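Local coordinates for protein TgTwinScan_2721 - E2 domain (Toxoplasma gondii, PDB 2F4Z) that is probably a ubiquitin-conjugating (E2) enzyme, carrying activated ubiquitin as a thioester on a cysteine and passing it on toward substrates, at residues A[64-72]-A[76-84]; A[113-121]-A[179-190]. All blocks are in the same frame, centred on the assembly; numbering follows the deposited sequence.

Contact 1 (A[64-72]-A[76-84]); sequences GVSAQIVGG and RWRGFIAGP
The shortest polar bond here runs from R78 N to Q68 O, 2.7 Å and nearly straight (169° at the hydrogen). It lies in an antiparallel β hairpin, 65-70 with 77-82, that forms the first two strands of the four-stranded meander of the E2 fold. Q68 with R78 and S66 with F80 are hydrogen-bonded pairs, each closed by two N-H···O bonds; A82 N to G64 O and V70 N to R76 O extend the ladder at either end. Between the S66-F80 and Q68-R78 pairs, A67 and G79 form a non-hydrogen-bonded pair, where A67 CA makes a CA-H···O contact to R78 O. The face bearing V65, A67 and I81 turns to the protein interior: V65 CG1 meets I81 CG1 at 3.8 Å as the two side chains run side by side, and I81 continues onto helix 144-156, while A67 reaches I44 of helix 33-46. W77 has CG anti to its carbonyl carbon (chi1 -68°), and its six-membered ring meets A67 obliquely, CE3 lying 3.6 Å from A67 CB; NE1 is bound to I74 O in the turn. On the other face F80 touches both S66 and Q68. Q68 CG comes in at the edge of the F80 ring, in its plane; the amide beyond is turned 73° from the ring, CD lying 3.7 Å from F80 CE1, while S66 OG sits 3.4 Å from F80 CD1.

Contact 2 (A[113-121]-A[179-190]); sequences FVTKIWHPN and FVQTAKLWTETF
Aromatic packing joins W118, in the loop that follows strand 110-113, to F179, T182 and W186 on helix 176-190, close to the C-terminal end of the chain. W118 contributes the largest share of any residue. A chi1 of -168° swings its indole away from its own backbone N and out to the helix, and the methyl of T182 settles over one face of its five-membered ring, CG2 lying 3.2 Å from the centroid and almost on the ring normal, a tight CH-pi contact. T182 presents this methyl because its hydroxyl is turned back to L178 O of its own helix. F179 meets the pyrrole side of the indole, CD1 to W118 CD1 at 3.5 Å with the planes 32° apart. The benzene side goes to W186: W118 CE3 stands over a face of that ring, 3.6 Å from W186 CZ2, while F190 CE1 covers the opposite face. The next residues, H119, P120 and N121, spell the HPN signature of ubiquitin-conjugating enzymes, which in the family lies close to the catalytic cysteine. P120 CD packs on F179 at 3.7 Å from CE1. The backbone N of N121 donates to H119 ND1 in the imidazole plane, while H119 NE2 is tied to M154 O. Toward the C-terminal end of the helix, the CB of K116 lies over the F190 ring. The polar link between the segments runs through a water molecule: it accepts from W118 N at 3.0 Å and donates to A183 O at 2.9 Å. That carbonyl also takes T187 N and T187 OG1, which reach it from opposite faces of its plane.

How the contacts relate
Contact 1 closes the first hairpin of the sheet before contact 2 opens after the fourth strand. Their centres are about 18 Å apart and their nearest atoms about 5 Å apart, without touching. Helix 144-156 connects them indirectly: I81 of contact 1 and F113 of segment 113-121 both pack on I151, and P84, F113 and I117 all touch L155. Strand 93-99 is bonded through its backbone to 77-82, and T115 and I117 both touch its F94. A glycerol, probably from the crystallisation liquor, is hydrogen-bonded to T115 O beside contact 2. Contact 2 includes the HPN signature and so probably lies nearer the active site, whereas contact 1 belongs to the far edge of the sheet, beside helix 33-46.

Contact 1 (A[64-72]-A[76-84])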
loop_
_atom_site.group_PDB
_atom_site.type_symbol
_atom_site.label_atom_id
_atom_site.label_comp_id
_atom_site.label_asym_id
_atom_site.label_seq_id
_atom_site.Cartn_x
_atom_site.Cartn_y
_atom_site.Cartn_z
ATOM N N GLY A 64 4.808 -17.391 2.136
ATOM C CA GLY A 64 4.378 -16.083 2.563
ATOM C C GLY A 64 2.888 -16.158 2.813
ATOM O O GLY A 64 2.456 -16.840 3.744
ATOM N N VAL A 65 2.097 -15.494 1.960
ATOM C CA VAL A 65 0.630 -15.390 2.153
ATOM C C VAL A 65 -0.203 -15.844 0.978
ATOM O O VAL A 65 0.272 -15.817 -0.154
ATOM C CB VAL A 65 0.201 -13.949 2.601
ATOM C CG1 VAL A 65 0.945 -13.564 3.894
ATOM C CG2 VAL A 65 0.416 -12.917 1.498
ATOM N N SER A 66 -1.446 -16.277 1.217
ATOM C CA SER A 66 -2.341 -16.610 0.121
ATOM C C SER A 66 -3.784 -16.551 0.589
ATOM O O SER A 66 -4.031 -16.311 1.762
ATOM C CB SER A 66 -2.035 -18.006 -0.491
ATOM O OG SER A 66 -2.320 -19.072 0.438
ATOM N N ALA A 67 -4.716 -16.823 -0.329
ATOM C CA ALA A 67 -6.133 -16.566 -0.091
ATOM C C ALA A 67 -6.984 -17.411 -1.040
ATOM O O ALA A 67 -6.548 -17.781 -2.147
ATOM C CB ALA A 67 -6.441 -15.053 -0.221
ATOM N N GLN A 68 -8.185 -17.723 -0.590
ATOM C CA GLN A 68 -9.152 -18.397 -1.405
ATOM C C GLN A 68 -10.475 -17.828 -1.077
ATOM O O GLN A 68 -10.722 -17.511 0.094
ATOM C CB GLN A 68 -9.258 -19.859 -1.009
ATOM C CG GLN A 68 -8.029 -20.588 -1.303
ATOM C CD GLN A 68 -8.028 -21.961 -0.703
ATOM O OE1 GLN A 68 -8.882 -22.324 0.137
ATOM N NE2 GLN A 68 -7.056 -22.743 -1.125
ATOM N N ILE A 69 -11.359 -17.798 -2.067
ATOM C CA ILE A 69 -12.723 -17.508 -1.766
ATOM C C ILE A 69 -13.377 -18.727 -1.161
ATOM O O ILE A 69 -12.849 -19.829 -1.263
ATOM C CB ILE A 69 -13.559 -16.802 -2.913
ATOM C CG1 ILE A 69 -14.381 -17.789 -3.691
ATOM C CG2 ILE A 69 -12.710 -15.811 -3.765
ATOM C CD1 ILE A 69 -15.172 -17.110 -4.750
ATOM N N VAL A 70 -14.490 -18.484 -0.470
ATOM C CA VAL A 70 -15.192 -19.465 0.310
ATOM C C VAL A 70 -16.632 -19.606 -0.156
ATOM O O VAL A 70 -17.366 -18.624 -0.256
ATOM C CB VAL A 70 -15.158 -19.073 1.799
ATOM C CG1 VAL A 70 -16.151 -19.938 2.627
ATOM C CG2 VAL A 70 -13.734 -19.193 2.323
ATOM N N GLY A 71 -17.035 -20.826 -0.485
ATOM C CA GLY A 71 -18.463 -21.142 -0.761
ATOM C C GLY A 71 -18.992 -20.500 -2.033
ATOM O O GLY A 71 -20.210 -20.206 -2.121
ATOM N N GLY A 72 -18.099 -20.236 -2.994
ATOM C CA GLY A 72 -18.477 -19.380 -4.136
ATOM C C GLY A 72 -18.711 -17.867 -3.971
ATOM O O GLY A 72 -18.950 -17.164 -4.972
ATOM N N ARG A 76 -16.374 -13.494 0.846
ATOM C CA ARG A 76 -15.961 -14.321 1.967
ATOM C C ARG A 76 -14.704 -15.085 1.564
ATOM O O ARG A 76 -14.704 -15.857 0.586
ATOM C CB ARG A 76 -17.115 -15.247 2.394
ATOM C CG ARG A 76 -16.802 -16.038 3.670
ATOM C CD ARG A 76 -16.627 -15.076 4.883
ATOM N NE ARG A 76 -16.552 -15.799 6.141
ATOM C CZ ARG A 76 -17.596 -16.075 6.914
ATOM N NH1 ARG A 76 -17.397 -16.743 8.044
ATOM N NH2 ARG A 76 -18.826 -15.697 6.568
ATOM N N TRP A 77 -13.601 -14.801 2.232
ATOM C CA TRP A 77 -12.324 -15.426 1.864
ATOM C C TRP A 77 -11.711 -16.105 3.068
ATOM O O TRP A 77 -12.036 -15.814 4.242
ATOM C CB TRP A 77 -11.277 -14.389 1.401
ATOM C CG TRP A 77 -11.455 -13.620 0.095
ATOM C CD1 TRP A 77 -12.605 -13.449 -0.636
ATOM C CD2 TRP A 77 -10.447 -12.848 -0.561
ATOM N NE1 TRP A 77 -12.369 -12.624 -1.716
ATOM C CE2 TRP A 77 -11.048 -12.244 -1.697
ATOM C CE3 TRP A 77 -9.088 -12.608 -0.303
ATOM C CZ2 TRP A 77 -10.334 -11.395 -2.574
ATOM C CZ3 TRP A 77 -8.373 -11.775 -1.185
ATOM C CH2 TRP A 77 -8.997 -11.193 -2.314
ATOM N N ARG A 78 -10.759 -16.955 2.767
ATOM C CA ARG A 78 -9.896 -17.574 3.741
ATOM C C ARG A 78 -8.484 -17.079 3.417
ATOM O O ARG A 78 -8.119 -17.060 2.231
ATOM C CB ARG A 78 -9.973 -19.062 3.522
ATOM C CG ARG A 78 -9.647 -19.869 4.666
ATOM C CD ARG A 78 -9.741 -21.345 4.200
ATOM N NE ARG A 78 -11.120 -21.784 3.957
ATOM C CZ ARG A 78 -11.973 -22.104 4.932
ATOM N NH1 ARG A 78 -11.577 -22.009 6.218
ATOM N NH2 ARG A 78 -13.210 -22.514 4.631
ATOM N N GLY A 79 -7.763 -16.568 4.428
ATOM C CA GLY A 79 -6.383 -16.121 4.277
ATOM C C GLY A 79 -5.461 -17.172 4.894
ATOM O O GLY A 79 -5.876 -17.900 5.787
ATOM N N PHE A 80 -4.237 -17.273 4.365
ATOM C CA PHE A 80 -3.227 -18.233 4.820
ATOM C C PHE A 80 -1.972 -17.469 4.981
ATOM O O PHE A 80 -1.615 -16.696 4.106
ATOM C CB PHE A 80 -2.986 -19.358 3.792
ATOM C CG PHE A 80 -4.226 -20.128 3.517
ATOM C CD1 PHE A 80 -4.982 -19.882 2.374
ATOM C CD2 PHE A 80 -4.719 -20.996 4.476
ATOM C CE1 PHE A 80 -6.154 -20.558 2.189
ATOM C CE2 PHE A 80 -5.894 -21.637 4.294
ATOM C CZ PHE A 80 -6.595 -21.436 3.142
ATOM N N ILE A 81 -1.291 -17.693 6.094
ATOM C CA ILE A 81 -0.085 -16.941 6.442
ATOM C C ILE A 81 0.895 -17.930 7.032
ATOM O O ILE A 81 0.511 -18.776 7.832
ATOM C CB ILE A 81 -0.469 -15.800 7.470
ATOM C CG1 ILE A 81 -1.274 -14.718 6.742
ATOM C CG2 ILE A 81 0.748 -15.141 8.114
ATOM C CD1 ILE A 81 -1.866 -13.649 7.706
ATOM N N ALA A 82 2.146 -17.835 6.622
ATOM C CA ALA A 82 3.185 -18.666 7.149
ATOM C C ALA A 82 3.773 -17.966 8.376
ATOM O O ALA A 82 4.049 -16.772 8.348
ATOM C CB ALA A 82 4.305 -18.898 6.036
ATOM N N GLY A 83 4.015 -18.717 9.457
ATOM C CA GLY A 83 4.723 -18.163 10.610
ATOM C C GLY A 83 6.070 -17.674 10.116
ATOM O O GLY A 83 6.735 -18.394 9.373
ATOM N N PRO A 84 6.471 -16.438 10.482
ATOM C CA PRO A 84 7.756 -15.898 10.071
ATOM C C PRO A 84 8.918 -16.709 10.670
ATOM O O PRO A 84 8.757 -17.362 11.729
ATOM C CB PRO A 84 7.733 -14.474 10.653
ATOM C CG PRO A 84 6.299 -14.176 10.852
ATOM C CD PRO A 84 5.700 -15.452 11.263
#

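Contact 2 (A[113-121]-A[179-190])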
loop_
_atom_site.group_PDB
_atom_site.type_symbol
_atom_site.label_atom_id
_atom_site.label_comp_id
_atom_site.label_asym_id
_atom_site.label_seq_id
_atom_site.Cartn_x
_atom_site.Cartn_y
_atom_site.Cartn_z
ATOM N N PHE A 113 -8.128 -14.794 13.211
ATOM C CA PHE A 113 -7.531 -16.112 13.098
ATOM C C PHE A 113 -8.575 -17.187 13.300
ATOM O O PHE A 113 -9.434 -17.099 14.214
ATOM C CB PHE A 113 -6.360 -16.283 14.067
ATOM C CG PHE A 113 -5.062 -15.636 13.571
ATOM C CD1 PHE A 113 -4.924 -14.242 13.521
ATOM C CD2 PHE A 113 -3.978 -16.431 13.203
ATOM C CE1 PHE A 113 -3.703 -13.667 13.042
ATOM C CE2 PHE A 113 -2.791 -15.897 12.780
ATOM C CZ PHE A 113 -2.628 -14.495 12.716
ATOM N N VAL A 114 -8.559 -18.169 12.412
ATOM C CA VAL A 114 -9.303 -19.426 12.654
ATOM C C VAL A 114 -8.370 -20.383 13.417
ATOM O O VAL A 114 -8.775 -20.912 14.440
ATOM C CB VAL A 114 -9.781 -20.039 11.329
ATOM C CG1 VAL A 114 -10.293 -21.491 11.526
ATOM C CG2 VAL A 114 -10.826 -19.102 10.710
ATOM N N THR A 115 -7.128 -20.567 12.944
ATOM C CA THR A 115 -6.102 -21.369 13.646
ATOM C C THR A 115 -5.813 -20.785 15.054
ATOM O O THR A 115 -5.558 -19.573 15.184
ATOM C CB THR A 115 -4.787 -21.329 12.894
ATOM O OG1 THR A 115 -4.974 -21.731 11.522
ATOM C CG2 THR A 115 -3.714 -22.207 13.580
ATOM N N LYS A 116 -5.882 -21.624 16.104
ATOM C CA LYS A 116 -5.454 -21.219 17.473
ATOM C C LYS A 116 -4.006 -20.758 17.491
ATOM O O LYS A 116 -3.079 -21.407 16.945
ATOM C CB LYS A 116 -5.687 -22.361 18.504
ATOM C CG LYS A 116 -7.142 -22.682 18.881
ATOM C CD LYS A 116 -7.810 -21.416 19.512
ATOM C CE LYS A 116 -9.105 -21.651 20.344
ATOM N NZ LYS A 116 -10.278 -22.292 19.607
ATOM N N ILE A 117 -3.773 -19.603 18.121
ATOM C CA ILE A 117 -2.415 -19.017 18.152
ATOM C C ILE A 117 -2.236 -18.307 19.523
ATOM O O ILE A 117 -3.225 -17.794 20.129
ATOM C CB ILE A 117 -2.189 -18.063 16.939
ATOM C CG1 ILE A 117 -0.727 -17.559 16.874
ATOM C CG2 ILE A 117 -3.298 -16.968 16.921
ATOM C CD1 ILE A 117 -0.305 -16.902 15.544
ATOM N N TRP A 118 -1.024 -18.377 20.045
ATOM C CA TRP A 118 -0.675 -17.782 21.333
ATOM C C TRP A 118 0.135 -16.531 21.061
ATOM O O TRP A 118 1.310 -16.624 20.773
ATOM C CB TRP A 118 0.201 -18.759 22.092
ATOM C CG TRP A 118 0.401 -18.412 23.551
ATOM C CD1 TRP A 118 1.573 -17.926 24.163
ATOM C CD2 TRP A 118 -0.584 -18.500 24.575
ATOM N NE1 TRP A 118 1.327 -17.733 25.507
ATOM C CE2 TRP A 118 0.023 -18.073 25.786
ATOM C CE3 TRP A 118 -1.910 -18.914 24.598
ATOM C CZ2 TRP A 118 -0.655 -18.068 26.988
ATOM C CZ3 TRP A 118 -2.604 -18.870 25.792
ATOM C CH2 TRP A 118 -1.963 -18.451 26.988
ATOM N N HIS A 119 -0.509 -15.348 21.120
ATOM C CA HIS A 119 0.191 -14.082 20.738
ATOM C C HIS A 119 -0.504 -12.983 21.536
ATOM O O HIS A 119 -1.731 -13.038 21.642
ATOM C CB HIS A 119 0.036 -13.861 19.192
ATOM C CG HIS A 119 0.859 -12.737 18.623
ATOM N ND1 HIS A 119 0.557 -11.405 18.825
ATOM C CD2 HIS A 119 1.974 -12.752 17.852
ATOM C CE1 HIS A 119 1.460 -10.656 18.225
ATOM N NE2 HIS A 119 2.312 -11.444 17.596
ATOM N N PRO A 120 0.241 -11.986 22.107
ATOM C CA PRO A 120 -0.434 -10.957 22.927
ATOM C C PRO A 120 -1.466 -10.127 22.154
ATOM O O PRO A 120 -2.486 -9.723 22.713
ATOM C CB PRO A 120 0.726 -10.065 23.402
ATOM C CG PRO A 120 1.877 -10.314 22.394
ATOM C CD PRO A 120 1.706 -11.758 21.992
ATOM N N ASN A 121 -1.249 -9.979 20.852
ATOM C CA ASN A 121 -2.122 -9.185 19.947
ATOM C C ASN A 121 -3.234 -9.931 19.172
ATOM O O ASN A 121 -3.937 -9.369 18.311
ATOM C CB ASN A 121 -1.176 -8.361 19.058
ATOM C CG ASN A 121 -0.129 -7.594 19.911
ATOM O OD1 ASN A 121 1.073 -7.772 19.757
ATOM N ND2 ASN A 121 -0.624 -6.732 20.840
ATOM N N PHE A 179 6.257 -17.813 27.517
ATOM C CA PHE A 179 5.397 -17.301 26.473
ATOM C C PHE A 179 5.853 -17.906 25.158
ATOM O O PHE A 179 5.033 -18.372 24.387
ATOM C CB PHE A 179 5.376 -15.743 26.381
ATOM C CG PHE A 179 4.918 -15.261 25.034
ATOM C CD1 PHE A 179 3.557 -15.165 24.752
ATOM C CD2 PHE A 179 5.827 -15.009 24.039
ATOM C CE1 PHE A 179 3.116 -14.807 23.488
ATOM C CE2 PHE A 179 5.407 -14.650 22.763
ATOM C CZ PHE A 179 4.054 -14.551 22.492
ATOM N N VAL A 180 7.168 -17.905 24.923
ATOM C CA VAL A 180 7.740 -18.353 23.673
ATOM C C VAL A 180 7.545 -19.882 23.517
ATOM O O VAL A 180 7.212 -20.381 22.415
ATOM C CB VAL A 180 9.201 -17.984 23.634
ATOM C CG1 VAL A 180 9.906 -18.558 22.444
ATOM C CG2 VAL A 180 9.363 -16.436 23.615
ATOM N N GLN A 181 7.770 -20.612 24.629
ATOM C CA GLN A 181 7.528 -22.038 24.704
ATOM C C GLN A 181 6.065 -22.422 24.409
ATOM O O GLN A 181 5.805 -23.379 23.684
ATOM C CB GLN A 181 7.938 -22.520 26.116
ATOM C CG GLN A 181 8.558 -23.934 26.225
ATOM C CD GLN A 181 8.689 -24.375 27.702
ATOM O OE1 GLN A 181 9.025 -23.545 28.595
ATOM N NE2 GLN A 181 8.380 -25.653 27.972
ATOM N N THR A 182 5.128 -21.718 25.030
ATOM C CA THR A 182 3.737 -21.858 24.740
ATOM C C THR A 182 3.422 -21.581 23.237
ATOM O O THR A 182 2.666 -22.325 22.633
ATOM C CB THR A 182 2.922 -20.974 25.622
ATOM O OG1 THR A 182 3.227 -21.276 27.001
ATOM C CG2 THR A 182 1.376 -21.203 25.376
ATOM N N ALA A 183 4.055 -20.546 22.653
ATOM C CA ALA A 183 3.691 -20.082 21.323
ATOM C C ALA A 183 4.183 -21.134 20.356
ATOM O O ALA A 183 3.444 -21.517 19.440
ATOM C CB ALA A 183 4.285 -18.692 21.024
ATOM N N LYS A 184 5.407 -21.610 20.568
ATOM C CA LYS A 184 5.949 -22.695 19.779
ATOM C C LYS A 184 5.189 -24.028 19.892
ATOM O O LYS A 184 4.976 -24.712 18.882
ATOM C CB LYS A 184 7.448 -22.867 20.035
ATOM C CG LYS A 184 7.956 -24.168 19.506
ATOM C CD LYS A 184 9.472 -24.250 19.459
ATOM C CE LYS A 184 9.893 -25.620 18.916
ATOM N NZ LYS A 184 11.238 -26.034 19.447
ATOM N N LEU A 185 4.743 -24.388 21.085
ATOM C CA LEU A 185 3.940 -25.600 21.246
ATOM C C LEU A 185 2.566 -25.445 20.578
ATOM O O LEU A 185 2.074 -26.395 19.955
ATOM C CB LEU A 185 3.744 -25.964 22.719
ATOM C CG LEU A 185 2.920 -27.228 23.056
ATOM C CD1 LEU A 185 3.655 -28.474 22.530
ATOM C CD2 LEU A 185 2.715 -27.288 24.555
ATOM N N TRP A 186 1.918 -24.283 20.748
ATOM C CA TRP A 186 0.646 -24.001 20.044
ATOM C C TRP A 186 0.841 -24.081 18.541
ATOM O O TRP A 186 0.027 -24.661 17.867
ATOM C CB TRP A 186 0.041 -22.673 20.439
ATOM C CG TRP A 186 -0.819 -22.750 21.678
ATOM C CD1 TRP A 186 -0.486 -23.360 22.854
ATOM C CD2 TRP A 186 -2.085 -22.091 21.906
ATOM N NE1 TRP A 186 -1.480 -23.164 23.778
ATOM C CE2 TRP A 186 -2.462 -22.371 23.239
ATOM C CE3 TRP A 186 -2.942 -21.314 21.108
ATOM C CZ2 TRP A 186 -3.693 -21.954 23.774
ATOM C CZ3 TRP A 186 -4.159 -20.890 21.631
ATOM C CH2 TRP A 186 -4.525 -21.185 22.957
ATOM N N THR A 187 1.931 -23.536 18.021
ATOM C CA THR A 187 2.281 -23.665 16.573
ATOM C C THR A 187 2.372 -25.169 16.127
ATOM O O THR A 187 1.754 -25.599 15.125
ATOM C CB THR A 187 3.571 -22.860 16.277
ATOM O OG1 THR A 187 3.329 -21.460 16.550
ATOM C CG2 THR A 187 4.012 -22.988 14.816
ATOM N N GLU A 188 3.078 -25.979 16.914
ATOM C CA GLU A 188 3.324 -27.385 16.588
ATOM C C GLU A 188 2.045 -28.152 16.699
ATOM O O GLU A 188 1.798 -29.036 15.916
ATOM C CB GLU A 188 4.392 -27.985 17.513
ATOM C CG GLU A 188 5.760 -27.354 17.209
ATOM C CD GLU A 188 6.917 -27.675 18.193
ATOM O OE1 GLU A 188 6.728 -27.693 19.455
ATOM O OE2 GLU A 188 8.058 -27.840 17.659
ATOM N N THR A 189 1.196 -27.750 17.626
ATOM C CA THR A 189 -0.028 -28.432 17.908
ATOM C C THR A 189 -1.175 -28.078 16.938
ATOM O O THR A 189 -1.880 -28.960 16.486
ATOM C CB THR A 189 -0.454 -28.124 19.343
ATOM O OG1 THR A 189 0.558 -28.600 20.218
ATOM C CG2 THR A 189 -1.761 -28.786 19.683
ATOM N N PHE A 190 -1.355 -26.796 16.645
ATOM C CA PHE A 190 -2.533 -26.306 15.934
ATOM C C PHE A 190 -2.285 -25.756 14.552
ATOM O O PHE A 190 -3.247 -25.542 13.811
ATOM C CB PHE A 190 -3.194 -25.181 16.726
ATOM C CG PHE A 190 -3.574 -25.563 18.068
ATOM C CD1 PHE A 190 -2.965 -24.962 19.149
ATOM C CD2 PHE A 190 -4.555 -26.567 18.264
ATOM C CE1 PHE A 190 -3.295 -25.330 20.443
ATOM C CE2 PHE A 190 -4.923 -26.944 19.540
ATOM C CZ PHE A 190 -4.292 -26.319 20.655
HETATM O O HOH W 1 0.968 -20.162 18.591
#